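Local coordinates for regulatory protein ASNC (Escherichia coli, PDB 2CG4) that activates asnA transcription, regulates transcription of its own gene, represses gidA expression post-transcriptionally, and binds asparagine in its ligand-binding domain, at residues 126-129 with 135-138; 80-85 with 105-110; 44-47 with 51-54; 7-12 with 40-45. The protein carries 1 engineered substitution. All coordinates share one frame; numbering follows the deposited sequence.

Overall arrangement
From the N terminus, contact 4 comes first. It closes the loop from helix 8-19 to helix 36-49, across the three-helix part of the DNA-binding domain. Contact 3 begins on the same helix, sharing Glu44 and Lys45, and closes the short turn into strand 52-59. The two centres lie about 9 Å apart. The chain then enters the ligand-binding domain. Contact 2 ties helix 82-90 to strand 107-113. Contact 1 ties the end of helix 116-127 to strand 133-147. Contacts 2 and 1 follow in series, reach one sheet, and touch through Glu137 and Tyr105. No contact nests within another. The centres of contacts 1 and 4 are about 44 Å apart.

Contact 1 (126-129 with 135-138); sequences KIQT and STET. With ASN (asparagine), chain C.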
loop_
_atom_site.group_PDB
_atom_site.type_symbol
_atom_site.label_atom_id
_atom_site.label_comp_id
_atom_site.label_asym_id
_atom_site.label_seq_id
_atom_site.Cartn_x
_atom_site.Cartn_y
_atom_site.Cartn_z
ATOM N N LYS A 126 -16.531 18.868 -9.962
ATOM C CA LYS A 126 -16.330 19.857 -8.903
ATOM C C LYS A 126 -15.049 19.642 -8.102
ATOM O O LYS A 126 -14.321 20.600 -7.819
ATOM C CB LYS A 126 -17.542 19.918 -7.970
ATOM C CG LYS A 126 -18.815 20.426 -8.640
ATOM C CD LYS A 126 -20.018 20.245 -7.724
ATOM C CE LYS A 126 -21.316 20.676 -8.392
ATOM N NZ LYS A 126 -22.363 21.017 -7.384
ATOM N N ILE A 127 -14.773 18.396 -7.732
ATOM C CA ILE A 127 -13.629 18.093 -6.870
ATOM C C ILE A 127 -12.354 17.866 -7.689
ATOM O O ILE A 127 -11.297 18.419 -7.385
ATOM C CB ILE A 127 -13.906 16.864 -5.954
ATOM C CG1 ILE A 127 -15.012 17.181 -4.945
ATOM C CG2 ILE A 127 -12.636 16.420 -5.238
ATOM C CD1 ILE A 127 -15.583 15.955 -4.248
ATOM N N GLN A 128 -12.467 17.049 -8.729
ATOM C CA GLN A 128 -11.315 16.592 -9.499
ATOM C C GLN A 128 -10.818 17.665 -10.467
ATOM O O GLN A 128 -9.704 17.572 -11.011
ATOM C CB GLN A 128 -11.727 15.368 -10.300
ATOM C CG GLN A 128 -10.698 14.288 -10.379
ATOM C CD GLN A 128 -11.299 12.908 -10.182
ATOM O OE1 GLN A 128 -10.958 12.207 -9.237
ATOM N NE2 GLN A 128 -12.195 12.514 -11.079
ATOM N N THR A 129 -11.664 18.663 -10.705
ATOM C CA THR A 129 -11.286 19.789 -11.548
ATOM C C THR A 129 -10.419 20.749 -10.752
ATOM O O THR A 129 -9.725 21.566 -11.338
ATOM C CB THR A 129 -12.514 20.541 -12.126
ATOM O OG1 THR A 129 -13.454 20.819 -11.081
ATOM C CG2 THR A 129 -13.197 19.712 -13.203
ATOM N N SER A 135 -4.803 13.017 -7.149
ATOM C CA SER A 135 -5.753 11.902 -7.089
ATOM C C SER A 135 -6.736 12.039 -5.936
ATOM O O SER A 135 -6.465 12.731 -4.956
ATOM C CB SER A 135 -5.018 10.564 -7.004
ATOM O OG SER A 135 -4.107 10.554 -5.919
ATOM N N THR A 136 -7.888 11.390 -6.078
ATOM C CA THR A 136 -8.780 11.146 -4.960
ATOM C C THR A 136 -8.908 9.650 -4.677
ATOM O O THR A 136 -8.673 8.827 -5.552
ATOM C CB THR A 136 -10.179 11.762 -5.193
ATOM O OG1 THR A 136 -10.679 11.406 -6.494
ATOM C CG2 THR A 136 -10.121 13.258 -5.047
ATOM N N GLU A 137 -9.266 9.302 -3.452
ATOM C CA GLU A 137 -9.669 7.924 -3.112
ATOM C C GLU A 137 -10.895 8.017 -2.242
ATOM O O GLU A 137 -10.808 8.506 -1.118
ATOM C CB GLU A 137 -8.581 7.219 -2.326
ATOM C CG GLU A 137 -7.512 6.567 -3.167
ATOM C CD GLU A 137 -6.316 6.138 -2.338
ATOM O OE1 GLU A 137 -5.187 6.551 -2.681
ATOM O OE2 GLU A 137 -6.509 5.398 -1.340
ATOM N N THR A 138 -12.043 7.591 -2.754
ATOM C CA THR A 138 -13.265 7.774 -1.998
ATOM C C THR A 138 -13.762 6.449 -1.365
ATOM O O THR A 138 -13.791 5.409 -2.035
ATOM C CB THR A 138 -14.348 8.566 -2.806
ATOM O OG1 THR A 138 -15.412 7.715 -3.219
ATOM C CG2 THR A 138 -13.753 9.228 -4.021
HETATM N N ASN C . -10.217 6.730 -7.588
HETATM C CA ASN C . -11.107 7.923 -7.470
HETATM C C ASN C . -11.766 8.021 -6.121
HETATM O O ASN C . -12.226 7.022 -5.554
HETATM C CB ASN C . -12.166 7.921 -8.558
HETATM C CG ASN C . -11.575 8.130 -9.918
HETATM O OD1 ASN C . -10.898 9.129 -10.169
HETATM N ND2 ASN C . -11.804 7.179 -10.806
HETATM O OXT ASN C . -11.817 9.118 -5.579
#
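Ile127 and Thr136 meet methyl to methyl, with CG2 of Ile127 4.0 Å from CG2 of Thr136. The two side chains cross at a slant. On Ile127 the short branch does the touching. At chi1 -66° this CG2 stands opposite the backbone N and is carried to the strand. Thr136 divides its branches between two neighbours. Its chi1 of 49° tucks OG1 between the backbone N and the carbonyl carbon, while CG2 turns to Ile127. Leu123, one turn before Ile127 in the helix, also packs on Thr136.

The contact joins the end of helix 116-127 to strand 133-147 of the ferredoxin-like Lrp/AsnC ligand-binding domain. Thr136 and Thr138 line an asparagine site there, formed between two subunits. OG1 of Thr136 donates to OXT of the ligand at 2.7 Å, although OXT is crowded in the model and its place is less sure. The firmer bond comes from the strand backbone. Thr138 N reaches ligand O at 2.9 Å, with an N-H...O angle of 157°. The side-chain amide of Gln128 approaches OG1 of Thr136, but it is probably turned over in the model, so the nature of that approach is undecided. Carbonyl oxygens of Thr101, Gly103, Tyr105 and Ser106 of the second subunit also hydrogen-bond the ligand.

Contact 2 (80-85 with 105-110); sequences KDYPSA and YSIFIK. With ASN (asparagine), chain B.
Tyr82 presents a ring edge to Ile107 where helix 82-90 packs against strand 107-113. This is helix-on-sheet packing in the ferredoxin-like fold of the Lrp/AsnC ligand-binding domain. CG1 of Ile107 lies near the plane of the tyrosine ring, 3.7 Å from CD1 of Tyr82. The two side chains run obliquely to each other. The CB of Tyr82 does not itself point at the strand. With chi1 at 167°, CG is trans to the backbone N, and this swings the ring toward Ile107.

The CB of Ile107 points toward the helix, and its terminal CD1 bridges two helix residues. This CD1 is 3.8 Å from CD1 of Tyr82 and 3.9 Å from CB of Ala85. The longer branch of Ile107 thus touches both. Leu89, further along the same helix, also packs on Ile107. The hydroxyl end of Tyr82 is held outside this pair, by a hydrogen bond to Gln143 of a neighbouring subunit. Its ring also meets that of Tyr100 of the same chain, with the planes about 50° apart.

At the start of the strand, Ser106 and Ile107 both face Ile74 and form a classic beta bulge. The backbone here also serves the asparagine pocket. Two successive carbonyl oxygens accept from the ligand: Tyr105 O takes its amino N at 3.0 Å, and Ser106 O takes its side-chain ND2 at 2.8 Å.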
loop_
_atom_site.group_PDB
_atom_site.type_symbol
_atom_site.label_atom_id
_atom_site.label_comp_id
_atom_site.label_asym_id
_atom_site.label_seq_id
_atom_site.Cartn_x
_atom_site.Cartn_y
_atom_site.Cartn_z
ATOM N N LYS A 80 2.488 21.808 -0.190
ATOM C CA LYS A 80 2.272 23.238 0.066
ATOM C C LYS A 80 0.929 23.716 -0.481
ATOM O O LYS A 80 0.517 24.846 -0.229
ATOM C CB LYS A 80 3.410 24.081 -0.521
ATOM C CG LYS A 80 3.645 23.849 -1.996
ATOM C CD LYS A 80 4.170 25.091 -2.676
ATOM C CE LYS A 80 3.930 25.021 -4.178
ATOM N NZ LYS A 80 4.682 23.901 -4.818
ATOM N N ASP A 81 0.254 22.840 -1.220
ATOM C CA ASP A 81 -0.945 23.188 -1.979
ATOM C C ASP A 81 -2.214 23.120 -1.131
ATOM O O ASP A 81 -3.295 23.470 -1.601
ATOM C CB ASP A 81 -1.089 22.248 -3.186
ATOM C CG ASP A 81 -0.207 22.653 -4.360
ATOM O OD1 ASP A 81 0.263 23.821 -4.392
ATOM O OD2 ASP A 81 0.006 21.797 -5.255
ATOM N N TYR A 82 -2.078 22.651 0.107
ATOM C CA TYR A 82 -3.212 22.443 1.011
ATOM C C TYR A 82 -4.136 23.656 1.200
ATOM O O TYR A 82 -5.354 23.537 1.036
ATOM C CB TYR A 82 -2.714 21.962 2.370
ATOM C CG TYR A 82 -3.761 22.003 3.465
ATOM C CD1 TYR A 82 -4.937 21.255 3.367
ATOM C CD2 TYR A 82 -3.568 22.778 4.609
ATOM C CE1 TYR A 82 -5.896 21.282 4.374
ATOM C CE2 TYR A 82 -4.521 22.812 5.616
ATOM C CZ TYR A 82 -5.679 22.061 5.489
ATOM O OH TYR A 82 -6.608 22.089 6.487
ATOM N N PRO A 83 -3.571 24.825 1.564
ATOM C CA PRO A 83 -4.415 26.009 1.765
ATOM C C PRO A 83 -5.305 26.381 0.567
ATOM O O PRO A 83 -6.456 26.778 0.762
ATOM C CB PRO A 83 -3.401 27.112 2.057
ATOM C CG PRO A 83 -2.229 26.394 2.634
ATOM C CD PRO A 83 -2.152 25.120 1.842
ATOM N N SER A 84 -4.800 26.246 -0.656
ATOM C CA SER A 84 -5.595 26.650 -1.818
ATOM C C SER A 84 -6.588 25.573 -2.271
ATOM O O SER A 84 -7.740 25.872 -2.576
ATOM C CB SER A 84 -4.707 27.127 -2.982
ATOM O OG SER A 84 -3.567 26.299 -3.154
ATOM N N ALA A 85 -6.149 24.320 -2.299
ATOM C CA ALA A 85 -7.071 23.181 -2.376
ATOM C C ALA A 85 -8.253 23.310 -1.411
ATOM O O ALA A 85 -9.408 23.224 -1.824
ATOM C CB ALA A 85 -6.324 21.872 -2.129
ATOM N N TYR A 105 -3.116 10.787 3.185
ATOM C CA TYR A 105 -3.853 11.789 2.428
ATOM C C TYR A 105 -3.442 13.188 2.885
ATOM O O TYR A 105 -3.127 13.380 4.062
ATOM C CB TYR A 105 -5.359 11.605 2.630
ATOM C CG TYR A 105 -5.901 10.243 2.256
ATOM C CD1 TYR A 105 -6.539 9.441 3.200
ATOM C CD2 TYR A 105 -5.784 9.758 0.962
ATOM C CE1 TYR A 105 -7.047 8.186 2.853
ATOM C CE2 TYR A 105 -6.281 8.528 0.610
ATOM C CZ TYR A 105 -6.906 7.738 1.558
ATOM O OH TYR A 105 -7.394 6.496 1.191
ATOM N N SER A 106 -3.456 14.153 1.958
ATOM C CA SER A 106 -3.297 15.568 2.305
ATOM C C SER A 106 -4.532 16.156 3.010
ATOM O O SER A 106 -4.424 16.821 4.057
ATOM C CB SER A 106 -2.980 16.404 1.055
ATOM O OG SER A 106 -2.168 15.695 0.118
ATOM N N ILE A 107 -5.699 15.929 2.413
ATOM C CA ILE A 107 -6.978 16.316 3.013
ATOM C C ILE A 107 -7.892 15.097 3.068
ATOM O O ILE A 107 -7.866 14.257 2.169
ATOM C CB ILE A 107 -7.664 17.437 2.214
ATOM C CG1 ILE A 107 -6.617 18.413 1.651
ATOM C CG2 ILE A 107 -8.678 18.171 3.089
ATOM C CD1 ILE A 107 -7.178 19.512 0.807
ATOM N N PHE A 108 -8.672 14.987 4.136
ATOM C CA PHE A 108 -9.669 13.939 4.258
ATOM C C PHE A 108 -11.024 14.633 4.452
ATOM O O PHE A 108 -11.188 15.422 5.375
ATOM C CB PHE A 108 -9.320 13.036 5.454
ATOM C CG PHE A 108 -10.109 11.756 5.520
ATOM C CD1 PHE A 108 -10.045 10.823 4.489
ATOM C CD2 PHE A 108 -10.893 11.468 6.628
ATOM C CE1 PHE A 108 -10.764 9.635 4.545
ATOM C CE2 PHE A 108 -11.619 10.276 6.701
ATOM C CZ PHE A 108 -11.553 9.360 5.651
ATOM N N ILE A 109 -11.975 14.367 3.568
ATOM C CA ILE A 109 -13.230 15.100 3.548
ATOM C C ILE A 109 -14.392 14.130 3.546
ATOM O O ILE A 109 -14.256 12.997 3.106
ATOM C CB ILE A 109 -13.365 16.044 2.307
ATOM C CG1 ILE A 109 -13.581 15.230 1.034
ATOM C CG2 ILE A 109 -12.150 16.973 2.176
ATOM C CD1 ILE A 109 -13.631 16.070 -0.258
ATOM N N LYS A 110 -15.529 14.588 4.061
ATOM C CA LYS A 110 -16.806 13.918 3.856
ATOM C C LYS A 110 -17.610 14.647 2.800
ATOM O O LYS A 110 -17.735 15.870 2.857
ATOM C CB LYS A 110 -17.599 13.894 5.150
ATOM C CG LYS A 110 -18.378 12.635 5.355
ATOM C CD LYS A 110 -19.419 12.843 6.423
ATOM C CE LYS A 110 -19.997 11.512 6.903
ATOM N NZ LYS A 110 -20.886 11.745 8.079
HETATM N N ASN B . -0.580 13.249 5.603
HETATM C CA ASN B . 0.339 14.258 6.207
HETATM C C ASN B . 1.275 13.656 7.220
HETATM O O ASN B . 0.883 12.816 8.038
HETATM C CB ASN B . -0.442 15.394 6.843
HETATM C CG ASN B . -1.161 16.223 5.823
HETATM O OD1 ASN B . -0.548 16.768 4.903
HETATM N ND2 ASN B . -2.471 16.310 5.960
HETATM O OXT ASN B . 2.450 14.002 7.201
#

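Contact 3 (44-47 with 51-54); sequences EKMK and IITG
The backbone of Met46 receives the chain as it turns back after the helix. Met46 O accepts from Ile52 N at 3.2 Å, with an N-H...O angle of 155°. The donor sits above the carbonyl plane, 60° out of it. Ile51 N also approaches Met46 O, at 2.9 Å, but the bond is bent and weak. One carbonyl thus grips two successive amides. This fixes the exit from helix 36-49, whose N-terminal part belongs to the predicted helix-turn-helix motif, into strand 52-59 of the AsnC-type DNA-binding domain.

Ile52 packs on two helix residues with its two branches. CG1 lies 3.8 Å from CB of Met46, and CG2 lies 4.0 Å from CG of Lys47. The chi1 of -62° sets this up, placing CG1 across from the carbonyl carbon and CG2 across from the backbone N. Lys47 passes Ile52 obliquely and lends only the base of its chain, since the rest leads away. Ile51 packs with its CB on CB of Met46.

Around this turn, Met46 also packs on Ile13 and Leu14 of helix 8-19, and Ile52 reaches Leu14. On the strand side Gly54 pairs antiparallel with a strand of a neighbouring subunit, and Ile52 packs on Ile57 of that chain. The helix backbone at Lys47 stays close to the strand, with its CA 3.7 Å from Ile52 O.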
loop_
_atom_site.group_PDB
_atom_site.type_symbol
_atom_site.label_atom_id
_atom_site.label_comp_id
_atom_site.label_asym_id
_atom_site.label_seq_id
_atom_site.Cartn_x
_atom_site.Cartn_y
_atom_site.Cartn_z
ATOM N N GLU A 44 -24.988 30.769 29.742
ATOM C CA GLU A 44 -24.534 31.982 29.065
ATOM C C GLU A 44 -23.014 32.114 29.089
ATOM O O GLU A 44 -22.412 32.628 28.147
ATOM C CB GLU A 44 -25.165 33.218 29.706
ATOM C CG GLU A 44 -25.696 34.240 28.709
ATOM C CD GLU A 44 -24.605 34.901 27.880
ATOM O OE1 GLU A 44 -24.496 36.145 27.926
ATOM O OE2 GLU A 44 -23.862 34.182 27.175
ATOM N N LYS A 45 -22.399 31.664 30.177
ATOM C CA LYS A 45 -20.944 31.609 30.252
ATOM C C LYS A 45 -20.392 30.609 29.230
ATOM O O LYS A 45 -19.465 30.927 28.486
ATOM C CB LYS A 45 -20.486 31.257 31.670
ATOM C CG LYS A 45 -20.433 32.445 32.639
ATOM C CD LYS A 45 -20.414 31.952 34.086
ATOM C CE LYS A 45 -20.706 33.067 35.085
ATOM N NZ LYS A 45 -20.975 32.532 36.459
ATOM N N MET A 46 -20.978 29.412 29.189
ATOM C CA MET A 46 -20.625 28.398 28.190
ATOM C C MET A 46 -20.810 28.862 26.743
ATOM O O MET A 46 -20.081 28.426 25.862
ATOM C CB MET A 46 -21.391 27.102 28.437
ATOM C CG MET A 46 -21.040 26.455 29.752
ATOM S SD MET A 46 -21.685 24.785 29.943
ATOM C CE MET A 46 -23.303 25.102 30.651
ATOM N N LYS A 47 -21.767 29.750 26.495
ATOM C CA LYS A 47 -21.898 30.349 25.167
ATOM C C LYS A 47 -20.731 31.275 24.817
ATOM O O LYS A 47 -20.172 31.172 23.724
ATOM C CB LYS A 47 -23.234 31.080 25.009
ATOM C CG LYS A 47 -24.435 30.154 24.888
ATOM C CD LYS A 47 -25.701 30.922 24.549
ATOM C CE LYS A 47 -26.917 30.269 25.190
ATOM N NZ LYS A 47 -28.212 30.896 24.760
ATOM N N ILE A 51 -18.273 26.929 24.185
ATOM C CA ILE A 51 -18.599 25.525 24.431
ATOM C C ILE A 51 -19.941 25.160 23.794
ATOM O O ILE A 51 -20.037 24.211 23.000
ATOM C CB ILE A 51 -18.664 25.218 25.950
ATOM C CG1 ILE A 51 -17.259 25.072 26.536
ATOM C CG2 ILE A 51 -19.463 23.963 26.217
ATOM C CD1 ILE A 51 -17.156 25.463 27.997
ATOM N N ILE A 52 -20.975 25.913 24.167
ATOM C CA ILE A 52 -22.279 25.835 23.530
ATOM C C ILE A 52 -22.281 26.734 22.298
ATOM O O ILE A 52 -22.104 27.944 22.419
ATOM C CB ILE A 52 -23.389 26.273 24.509
ATOM C CG1 ILE A 52 -23.430 25.332 25.716
ATOM C CG2 ILE A 52 -24.746 26.354 23.806
ATOM C CD1 ILE A 52 -24.628 25.544 26.625
ATOM N N THR A 53 -22.476 26.134 21.119
ATOM C CA THR A 53 -22.315 26.841 19.845
ATOM C C THR A 53 -23.637 27.321 19.249
ATOM O O THR A 53 -23.650 28.138 18.322
ATOM C CB THR A 53 -21.583 25.983 18.777
ATOM O OG1 THR A 53 -22.330 24.789 18.513
ATOM C CG2 THR A 53 -20.159 25.620 19.230
ATOM N N GLY A 54 -24.744 26.809 19.776
ATOM C CA GLY A 54 -26.061 27.101 19.226
ATOM C C GLY A 54 -27.094 26.084 19.671
ATOM O O GLY A 54 -26.750 25.011 20.168
#

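Contact 4 (7-12 with 40-45); sequences DNLDRG and HVRVEK
A salt-bridge network of Asp7, Asp10 and Arg42 joins the first helix of the AsnC-type helix-turn-helix domain to helix 36-49, part of which is in the predicted DNA-binding motif. Arg42 is shared by the two aspartates. Its NH1 donates to Asp7 OD1 at 2.7 Å and to Asp10 OD1 at 2.9 Å. Both oxygens are met from above their carboxylate planes. The carboxylate of Asp7 is turned 55° from the guanidinium plane, and that of Asp10 is turned 74°. A weak bond from NH2 to OD2 of Asp7 adds to the grip. The bend of the Arg42 chain at chi2, -45°, brings the guanidinium across the start of helix 8-19. Leu9 lies over one face of it, though the closeness there is doubtful in the model.

A water ties Asp10 to the backbone of the other helix. It donates to Asp10 OD1 at 2.6 Å and to Arg42 O at 2.9 Å. Asp10 OD2 also takes a weak bond from Asp7 N.

The network lies beside the apolar packing of the three helices. Arg42 rests on Ile13, Leu9 reaches Phe32 of helix 25-32, and Val43 packs on Leu17 and on Tyr25.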
loop_
_atom_site.group_PDB
_atom_site.type_symbol
_atom_site.label_atom_id
_atom_site.label_comp_id
_atom_site.label_asym_id
_atom_site.label_seq_id
_atom_site.Cartn_x
_atom_site.Cartn_y
_atom_site.Cartn_z
ATOM N N ASP A 7 -17.890 22.815 36.045
ATOM C CA ASP A 7 -18.438 22.122 37.210
ATOM C C ASP A 7 -19.138 20.840 36.774
ATOM O O ASP A 7 -19.274 20.581 35.582
ATOM C CB ASP A 7 -19.438 23.018 37.960
ATOM C CG ASP A 7 -18.964 24.458 38.090
ATOM O OD1 ASP A 7 -18.939 25.178 37.067
ATOM O OD2 ASP A 7 -18.632 24.878 39.220
ATOM N N ASN A 8 -19.592 20.045 37.736
ATOM C CA ASN A 8 -20.587 19.018 37.441
ATOM C C ASN A 8 -21.996 19.589 37.275
ATOM O O ASN A 8 -22.905 18.899 36.808
ATOM C CB ASN A 8 -20.565 17.906 38.494
ATOM C CG ASN A 8 -19.392 16.953 38.306
ATOM O OD1 ASN A 8 -19.348 16.178 37.342
ATOM N ND2 ASN A 8 -18.429 17.014 39.222
ATOM N N LEU A 9 -22.171 20.852 37.650
ATOM C CA LEU A 9 -23.387 21.580 37.302
ATOM C C LEU A 9 -23.425 21.861 35.807
ATOM O O LEU A 9 -24.451 21.678 35.155
ATOM C CB LEU A 9 -23.488 22.898 38.078
ATOM C CG LEU A 9 -24.706 23.747 37.704
ATOM C CD1 LEU A 9 -25.982 23.146 38.284
ATOM C CD2 LEU A 9 -24.537 25.190 38.138
ATOM N N ASP A 10 -22.294 22.316 35.278
ATOM C CA ASP A 10 -22.135 22.568 33.856
ATOM C C ASP A 10 -22.391 21.317 33.013
ATOM O O ASP A 10 -23.089 21.374 32.004
ATOM C CB ASP A 10 -20.737 23.116 33.586
ATOM C CG ASP A 10 -20.612 24.588 33.928
ATOM O OD1 ASP A 10 -21.651 25.283 33.938
ATOM O OD2 ASP A 10 -19.480 25.054 34.179
ATOM N N ARG A 11 -21.830 20.190 33.439
ATOM C CA ARG A 11 -22.033 18.918 32.755
ATOM C C ARG A 11 -23.491 18.479 32.805
ATOM O O ARG A 11 -24.033 17.987 31.813
ATOM C CB ARG A 11 -21.140 17.831 33.356
ATOM C CG ARG A 11 -19.671 17.976 33.001
ATOM C CD ARG A 11 -18.812 16.960 33.734
ATOM N NE ARG A 11 -17.390 17.259 33.583
ATOM C CZ ARG A 11 -16.665 17.937 34.471
ATOM N NH1 ARG A 11 -17.221 18.387 35.592
ATOM N NH2 ARG A 11 -15.377 18.166 34.241
ATOM N N GLY A 12 -24.122 18.651 33.961
ATOM C CA GLY A 12 -25.521 18.277 34.132
ATOM C C GLY A 12 -26.427 19.060 33.204
ATOM O O GLY A 12 -27.366 18.512 32.621
ATOM N N HIS A 40 -29.502 29.848 33.962
ATOM C CA HIS A 40 -29.459 30.804 32.867
ATOM C C HIS A 40 -28.028 31.304 32.634
ATOM O O HIS A 40 -27.599 31.497 31.494
ATOM C CB HIS A 40 -30.409 31.972 33.139
ATOM C CG HIS A 40 -30.522 32.934 32.001
ATOM N ND1 HIS A 40 -31.629 32.992 31.183
ATOM C CD2 HIS A 40 -29.663 33.875 31.539
ATOM C CE1 HIS A 40 -31.449 33.929 30.268
ATOM N NE2 HIS A 40 -30.264 34.480 30.461
ATOM N N VAL A 41 -27.294 31.506 33.726
ATOM C CA VAL A 41 -26.007 32.195 33.672
ATOM C C VAL A 41 -24.883 31.222 33.307
ATOM O O VAL A 41 -24.014 31.544 32.505
ATOM C CB VAL A 41 -25.710 32.950 35.005
ATOM C CG1 VAL A 41 -24.214 33.061 35.262
ATOM C CG2 VAL A 41 -26.348 34.332 34.981
ATOM N N ARG A 42 -24.923 30.029 33.889
ATOM C CA ARG A 42 -24.059 28.929 33.479
ATOM C C ARG A 42 -24.082 28.721 31.966
ATOM O O ARG A 42 -23.034 28.721 31.320
ATOM C CB ARG A 42 -24.472 27.635 34.189
ATOM C CG ARG A 42 -24.397 27.712 35.705
ATOM C CD ARG A 42 -23.103 28.371 36.157
ATOM N NE ARG A 42 -22.691 27.917 37.481
ATOM C CZ ARG A 42 -21.883 26.888 37.706
ATOM N NH1 ARG A 42 -21.397 26.188 36.690
ATOM N NH2 ARG A 42 -21.567 26.548 38.951
ATOM N N VAL A 43 -25.280 28.538 31.413
ATOM C CA VAL A 43 -25.477 28.396 29.971
ATOM C C VAL A 43 -24.855 29.562 29.195
ATOM O O VAL A 43 -24.258 29.368 28.129
ATOM C CB VAL A 43 -26.989 28.263 29.622
ATOM C CG1 VAL A 43 -27.249 28.564 28.152
ATOM C CG2 VAL A 43 -27.504 26.875 29.993
ATOM N N GLU A 44 -24.988 30.769 29.742
ATOM C CA GLU A 44 -24.534 31.982 29.065
ATOM C C GLU A 44 -23.014 32.114 29.089
ATOM O O GLU A 44 -22.412 32.628 28.147
ATOM C CB GLU A 44 -25.165 33.218 29.706
ATOM C CG GLU A 44 -25.696 34.240 28.709
ATOM C CD GLU A 44 -24.605 34.901 27.880
ATOM O OE1 GLU A 44 -24.496 36.145 27.926
ATOM O OE2 GLU A 44 -23.862 34.182 27.175
ATOM N N LYS A 45 -22.399 31.664 30.177
ATOM C CA LYS A 45 -20.944 31.609 30.252
ATOM C C LYS A 45 -20.392 30.609 29.230
ATOM O O LYS A 45 -19.465 30.927 28.486
ATOM C CB LYS A 45 -20.486 31.257 31.670
ATOM C CG LYS A 45 -20.433 32.445 32.639
ATOM C CD LYS A 45 -20.414 31.952 34.086
ATOM C CE LYS A 45 -20.706 33.067 35.085
ATOM N NZ LYS A 45 -20.975 32.532 36.459
HETATM O O HOH W 1 -20.968 27.611 33.096
#